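Local coordinates for protein carbamate kinase (Aeropyrum pernix, PDB 2E9Y) that probably catalyses reversible phosphate transfer between ATP and carbamate, a reaction of carbamate metabolism, at residues A[40-44]-A[45-49]; A[295-298]-A[299-302]. All blocks are in the same frame, centred on the assembly; numbering follows the deposited sequence.

Overall arrangement
Contact 1 (40-49) comes first along the chain and closes long before contact 2 (295-302) opens, yet their centres lie only about 13 Å apart, on the same side of the chain's centre. The first turns helix 25-44 into strand 48-52; the second turns strand 293-297 into the short helix 301-305. Both strands belong to the large mixed sheet, where 6-10 and 231-236 stand between them, all four running parallel. A salt bridge joins the two turns directly, Asp45 OD2 to Arg302 NE at 3.0 Å. An early and a late connection of the amino acid kinase fold are thereby tied together beside one sheet.

Contact 1: A[40-44]-A[45-49]; sequences ADVLA and DGWRS
Leu43 O at the end of helix 25-44 is gripped twice: Gly46 N donates to it at 3.1 Å, and a water 2.8 Å from Leu43 O donates as well. The Gly46 bond is fairly straight at 153°. The same water gives its other hydrogen to Trp47 O, so it spans the last helical turn and the outgoing chain. One residue earlier, Asp45 N donates to Asp41 O at 3.1 Å and more weakly to Val42 O. Gly46, with no CB, adopts a positive phi of 99° without crowding the preceding carbonyl oxygen, which is why glycine suits the place.

Beyond the turn, the base of Trp47 packs beside Val42. Val42 CG1, set anti to its own nitrogen (chi1 170°), rests 3.8 Å from Trp47 CB and also nears the indole at CD1, while Val42 O lies at the edge of that ring, in its plane. Leu305 touches both side chains, adding to this apolar patch. Leu43 CD1 approaches Ser49 OG at 4.0 Å, a van der Waals contact of a methyl with a hydroxyl that is hydrogen-bonded to Pro187 O. The two acids are bonded outside the turn: Arg104 and Arg302 pair with Asp41 and Asp45. Their arginine partners probably stabilise both carboxylates in the charged form. A positive-phi glycine just after the helix, with backbone bonds reaching back into the final turn, is a Schellman motif, here ending a helix that leads into a parallel strand of the amino acid kinase fold.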
ATOM      1  N   ALA A  40     -19.662 -10.583   0.452  1.00 25.56           N
ATOM      2  CA  ALA A  40     -20.737  -9.895   1.157  1.00 27.42           C
ATOM      3  C   ALA A  40     -21.759 -10.917   1.641  1.00 27.54           C
ATOM      4  O   ALA A  40     -22.342 -10.765   2.715  1.00 26.99           O
ATOM      5  CB  ALA A  40     -21.405  -8.879   0.237  1.00 29.21           C
ATOM      6  N   ASP A  41     -21.975 -11.957   0.841  1.00 28.04           N
ATOM      7  CA  ASP A  41     -22.917 -13.002   1.216  1.00 30.05           C
ATOM      8  C   ASP A  41     -22.409 -13.684   2.480  1.00 30.52           C
ATOM      9  O   ASP A  41     -23.159 -13.885   3.436  1.00 31.83           O
ATOM     10  CB  ASP A  41     -23.065 -14.034   0.088  1.00 30.46           C
ATOM     11  CG  ASP A  41     -23.730 -13.457  -1.151  1.00 30.66           C
ATOM     12  OD1 ASP A  41     -24.544 -12.521  -1.006  1.00 32.80           O
ATOM     13  OD2 ASP A  41     -23.453 -13.944  -2.267  1.00 30.19           O
ATOM     14  N   VAL A  42     -21.123 -14.020   2.482  1.00 29.08           N
ATOM     15  CA  VAL A  42     -20.501 -14.678   3.621  1.00 27.79           C
ATOM     16  C   VAL A  42     -20.639 -13.853   4.897  1.00 28.32           C
ATOM     17  O   VAL A  42     -20.919 -14.397   5.968  1.00 28.58           O
ATOM     18  CB  VAL A  42     -19.008 -14.947   3.343  1.00 26.95           C
ATOM     19  CG1 VAL A  42     -18.311 -15.413   4.608  1.00 25.46           C
ATOM     20  CG2 VAL A  42     -18.875 -15.991   2.247  1.00 27.40           C
ATOM     21  N   LEU A  43     -20.437 -12.542   4.787  1.00 26.54           N
ATOM     22  CA  LEU A  43     -20.563 -11.652   5.938  1.00 28.43           C
ATOM     23  C   LEU A  43     -22.019 -11.618   6.394  1.00 29.35           C
ATOM     24  O   LEU A  43     -22.306 -11.460   7.582  1.00 28.72           O
ATOM     25  CB  LEU A  43     -20.107 -10.232   5.578  1.00 28.87           C
ATOM     26  CG  LEU A  43     -18.608  -9.915   5.644  1.00 29.88           C
ATOM     27  CD1 LEU A  43     -17.812 -10.927   4.843  1.00 30.62           C
ATOM     28  CD2 LEU A  43     -18.374  -8.509   5.119  1.00 29.47           C
ATOM     29  N   ALA A  44     -22.932 -11.759   5.440  1.00 31.00           N
ATOM     30  CA  ALA A  44     -24.354 -11.762   5.749  1.00 33.91           C
ATOM     31  C   ALA A  44     -24.679 -12.970   6.621  1.00 34.79           C
ATOM     32  O   ALA A  44     -25.532 -12.894   7.505  1.00 36.66           O
ATOM     33  CB  ALA A  44     -25.170 -11.807   4.463  1.00 33.61           C
ATOM     34  N   ASP A  45     -23.990 -14.081   6.379  1.00 36.22           N
ATOM     35  CA  ASP A  45     -24.224 -15.296   7.154  1.00 36.81           C
ATOM     36  C   ASP A  45     -23.640 -15.237   8.564  1.00 36.82           C
ATOM     37  O   ASP A  45     -23.685 -16.224   9.298  1.00 37.30           O
ATOM     38  CB  ASP A  45     -23.687 -16.522   6.409  1.00 38.06           C
ATOM     39  CG  ASP A  45     -24.429 -16.783   5.108  1.00 38.97           C
ATOM     40  OD1 ASP A  45     -25.659 -16.567   5.072  1.00 39.52           O
ATOM     41  OD2 ASP A  45     -23.791 -17.212   4.125  1.00 40.37           O
ATOM     42  N   GLY A  46     -23.089 -14.082   8.936  1.00 35.89           N
ATOM     43  CA  GLY A  46     -22.545 -13.913  10.275  1.00 33.68           C
ATOM     44  C   GLY A  46     -21.049 -14.055  10.505  1.00 33.13           C
ATOM     45  O   GLY A  46     -20.580 -13.863  11.629  1.00 32.89           O
ATOM     46  N   TRP A  47     -20.293 -14.379   9.461  1.00 31.15           N
ATOM     47  CA  TRP A  47     -18.850 -14.548   9.608  1.00 29.90           C
ATOM     48  C   TRP A  47     -18.055 -13.248   9.679  1.00 28.59           C
ATOM     49  O   TRP A  47     -18.425 -12.243   9.070  1.00 28.85           O
ATOM     50  CB  TRP A  47     -18.274 -15.366   8.442  1.00 29.56           C
ATOM     51  CG  TRP A  47     -18.537 -16.839   8.488  1.00 30.31           C
ATOM     52  CD1 TRP A  47     -19.539 -17.514   7.856  1.00 30.38           C
ATOM     53  CD2 TRP A  47     -17.767 -17.824   9.188  1.00 30.96           C
ATOM     54  NE1 TRP A  47     -19.440 -18.861   8.114  1.00 30.96           N
ATOM     55  CE2 TRP A  47     -18.361 -19.079   8.929  1.00 31.51           C
ATOM     56  CE3 TRP A  47     -16.632 -17.768  10.008  1.00 32.42           C
ATOM     57  CZ2 TRP A  47     -17.860 -20.272   9.462  1.00 30.39           C
ATOM     58  CZ3 TRP A  47     -16.131 -18.954  10.539  1.00 31.09           C
ATOM     59  CH2 TRP A  47     -16.747 -20.190  10.261  1.00 32.79           C
ATOM     60  N   ARG A  48     -16.971 -13.278  10.448  1.00 26.99           N
ATOM     61  CA  ARG A  48     -16.052 -12.148  10.529  1.00 26.29           C
ATOM     62  C   ARG A  48     -14.904 -12.716   9.699  1.00 25.18           C
ATOM     63  O   ARG A  48     -14.655 -13.923   9.740  1.00 23.34           O
ATOM     64  CB  ARG A  48     -15.597 -11.875  11.966  1.00 27.48           C
ATOM     65  CG  ARG A  48     -16.678 -11.272  12.858  1.00 28.83           C
ATOM     66  CD  ARG A  48     -16.106 -10.752  14.176  1.00 30.49           C
ATOM     67  NE  ARG A  48     -15.442  -9.452  14.044  1.00 33.49           N
ATOM     68  CZ  ARG A  48     -16.071  -8.307  13.785  1.00 33.81           C
ATOM     69  NH1 ARG A  48     -17.389  -8.288  13.628  1.00 33.93           N
ATOM     70  NH2 ARG A  48     -15.385  -7.174  13.690  1.00 33.13           N
ATOM     71  N   SER A  49     -14.210 -11.880   8.939  1.00 22.60           N
ATOM     72  CA  SER A  49     -13.149 -12.418   8.108  1.00 22.59           C
ATOM     73  C   SER A  49     -11.907 -11.569   7.937  1.00 20.77           C
ATOM     74  O   SER A  49     -11.913 -10.358   8.153  1.00 20.47           O
ATOM     75  CB  SER A  49     -13.699 -12.719   6.716  1.00 23.36           C
ATOM     76  OG  SER A  49     -14.103 -11.516   6.078  1.00 27.55           O
TER
HETATM   77  O   HOH W   1     -20.578 -10.540   9.524  1.00 33.10           O

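Contact 2: A[295-298]-A[299-302]; sequences IGSL and EEAR
Ala301 N donates to Leu298 O at 3.1 Å, and this bond, 157° at the hydrogen, closes the turn from Leu298 to Ala301. Ser297 accepts two weak bonds: its carbonyl O from Glu300 N at 3.1 Å, bent to 121°, and its OG from Glu299 N at 3.4 Å. The hydroxyl stretches forward over the turn because OG is anti to the backbone nitrogen (chi1 178°), which also brings it alongside Glu299 CB. A serine suits this position: its hydroxyl sits on a short side chain, close to the backbone, and can therefore accept weakly from the N-H two residues ahead.

Glu300 folds back past the strand end, its CG 4.0 Å from Ser297 CB. Beyond CG the chain runs extended, and a water links its carboxylate to the backbone: the water lies 2.6 Å from Glu300 OE1, to which it donates, and accepts from Ser297 N.

Further out, Leu298 carries its branched end into the interior, against Leu235, Asn14, Ala15 and Ile38. Ala301, whose CB is 3.2 Å from Leu298 O, meets Leu235 and Ile38 as well; its small methyl fits this close approach. Backbone bonds of Gly296 and Leu298 to strand 231-236 hold the incoming chain in the sheet. The whole is a type I beta turn with Glu300 at the N-cap position, connecting a strand of the central sheet to helix 301-305.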
ATOM      1  N   ILE A 295     -11.191 -26.369   1.386  1.00 20.45           N
ATOM      2  CA  ILE A 295     -10.700 -25.898   0.098  1.00 20.34           C
ATOM      3  C   ILE A 295     -11.840 -26.038  -0.900  1.00 22.55           C
ATOM      4  O   ILE A 295     -12.357 -27.139  -1.114  1.00 22.91           O
ATOM      5  CB  ILE A 295      -9.498 -26.731  -0.383  1.00 20.73           C
ATOM      6  CG1 ILE A 295      -8.335 -26.580   0.604  1.00 17.38           C
ATOM      7  CG2 ILE A 295      -9.070 -26.276  -1.778  1.00 22.15           C
ATOM      8  CD1 ILE A 295      -7.180 -27.529   0.349  1.00 17.92           C
ATOM      9  N   GLY A 296     -12.243 -24.924  -1.503  1.00 21.16           N
ATOM     10  CA  GLY A 296     -13.335 -24.983  -2.456  1.00 23.47           C
ATOM     11  C   GLY A 296     -13.311 -23.907  -3.522  1.00 24.89           C
ATOM     12  O   GLY A 296     -12.327 -23.184  -3.677  1.00 24.64           O
ATOM     13  N   SER A 297     -14.420 -23.810  -4.247  1.00 25.79           N
ATOM     14  CA  SER A 297     -14.584 -22.850  -5.334  1.00 26.78           C
ATOM     15  C   SER A 297     -15.056 -21.481  -4.847  1.00 25.95           C
ATOM     16  O   SER A 297     -15.878 -21.388  -3.936  1.00 25.18           O
ATOM     17  CB  SER A 297     -15.593 -23.412  -6.345  1.00 27.79           C
ATOM     18  OG  SER A 297     -15.832 -22.509  -7.405  1.00 32.13           O
ATOM     19  N   LEU A 298     -14.531 -20.420  -5.459  1.00 26.54           N
ATOM     20  CA  LEU A 298     -14.925 -19.062  -5.097  1.00 26.21           C
ATOM     21  C   LEU A 298     -16.426 -18.920  -5.316  1.00 26.90           C
ATOM     22  O   LEU A 298     -17.130 -18.320  -4.510  1.00 27.97           O
ATOM     23  CB  LEU A 298     -14.183 -18.036  -5.965  1.00 25.82           C
ATOM     24  CG  LEU A 298     -14.663 -16.576  -5.905  1.00 25.02           C
ATOM     25  CD1 LEU A 298     -14.520 -16.029  -4.495  1.00 25.72           C
ATOM     26  CD2 LEU A 298     -13.852 -15.736  -6.886  1.00 25.39           C
ATOM     27  N   GLU A 299     -16.909 -19.489  -6.413  1.00 30.53           N
ATOM     28  CA  GLU A 299     -18.327 -19.424  -6.743  1.00 33.08           C
ATOM     29  C   GLU A 299     -19.204 -20.021  -5.641  1.00 33.04           C
ATOM     30  O   GLU A 299     -20.251 -19.466  -5.309  1.00 33.37           O
ATOM     31  CB  GLU A 299     -18.596 -20.162  -8.057  1.00 36.54           C
ATOM     32  CG  GLU A 299     -17.713 -19.733  -9.225  1.00 41.40           C
ATOM     33  CD  GLU A 299     -17.785 -18.243  -9.507  1.00 44.85           C
ATOM     34  OE1 GLU A 299     -18.906 -17.727  -9.713  1.00 45.90           O
ATOM     35  OE2 GLU A 299     -16.719 -17.589  -9.528  1.00 46.79           O
ATOM     36  N   GLU A 300     -18.771 -21.141  -5.068  1.00 32.73           N
ATOM     37  CA  GLU A 300     -19.544 -21.817  -4.023  1.00 32.16           C
ATOM     38  C   GLU A 300     -19.154 -21.398  -2.606  1.00 30.95           C
ATOM     39  O   GLU A 300     -19.552 -22.042  -1.636  1.00 29.47           O
ATOM     40  CB  GLU A 300     -19.381 -23.339  -4.154  1.00 33.98           C
ATOM     41  CG  GLU A 300     -19.497 -23.871  -5.580  1.00 37.15           C
ATOM     42  CD  GLU A 300     -19.502 -25.393  -5.649  1.00 39.19           C
ATOM     43  OE1 GLU A 300     -18.588 -26.031  -5.086  1.00 37.93           O
ATOM     44  OE2 GLU A 300     -20.425 -25.957  -6.276  1.00 41.34           O
ATOM     45  N   ALA A 301     -18.390 -20.317  -2.491  1.00 29.93           N
ATOM     46  CA  ALA A 301     -17.922 -19.827  -1.196  1.00 29.75           C
ATOM     47  C   ALA A 301     -18.947 -19.873  -0.062  1.00 29.60           C
ATOM     48  O   ALA A 301     -18.643 -20.345   1.034  1.00 27.70           O
ATOM     49  CB  ALA A 301     -17.381 -18.409  -1.345  1.00 30.19           C
ATOM     50  N   ARG A 302     -20.154 -19.381  -0.321  1.00 31.15           N
ATOM     51  CA  ARG A 302     -21.192 -19.361   0.704  1.00 32.69           C
ATOM     52  C   ARG A 302     -21.397 -20.742   1.314  1.00 31.89           C
ATOM     53  O   ARG A 302     -21.511 -20.881   2.530  1.00 33.72           O
ATOM     54  CB  ARG A 302     -22.507 -18.838   0.117  1.00 33.29           C
ATOM     55  CG  ARG A 302     -23.496 -18.365   1.167  1.00 35.32           C
ATOM     56  CD  ARG A 302     -24.624 -17.556   0.547  1.00 36.40           C
ATOM     57  NE  ARG A 302     -25.314 -16.745   1.547  1.00 39.53           N
ATOM     58  CZ  ARG A 302     -26.264 -15.858   1.268  1.00 40.46           C
ATOM     59  NH1 ARG A 302     -26.647 -15.664   0.014  1.00 41.26           N
ATOM     60  NH2 ARG A 302     -26.821 -15.153   2.244  1.00 41.51           N
TER
HETATM   61  O   HOH W   2     -16.360 -25.828  -3.768  1.00 27.68           O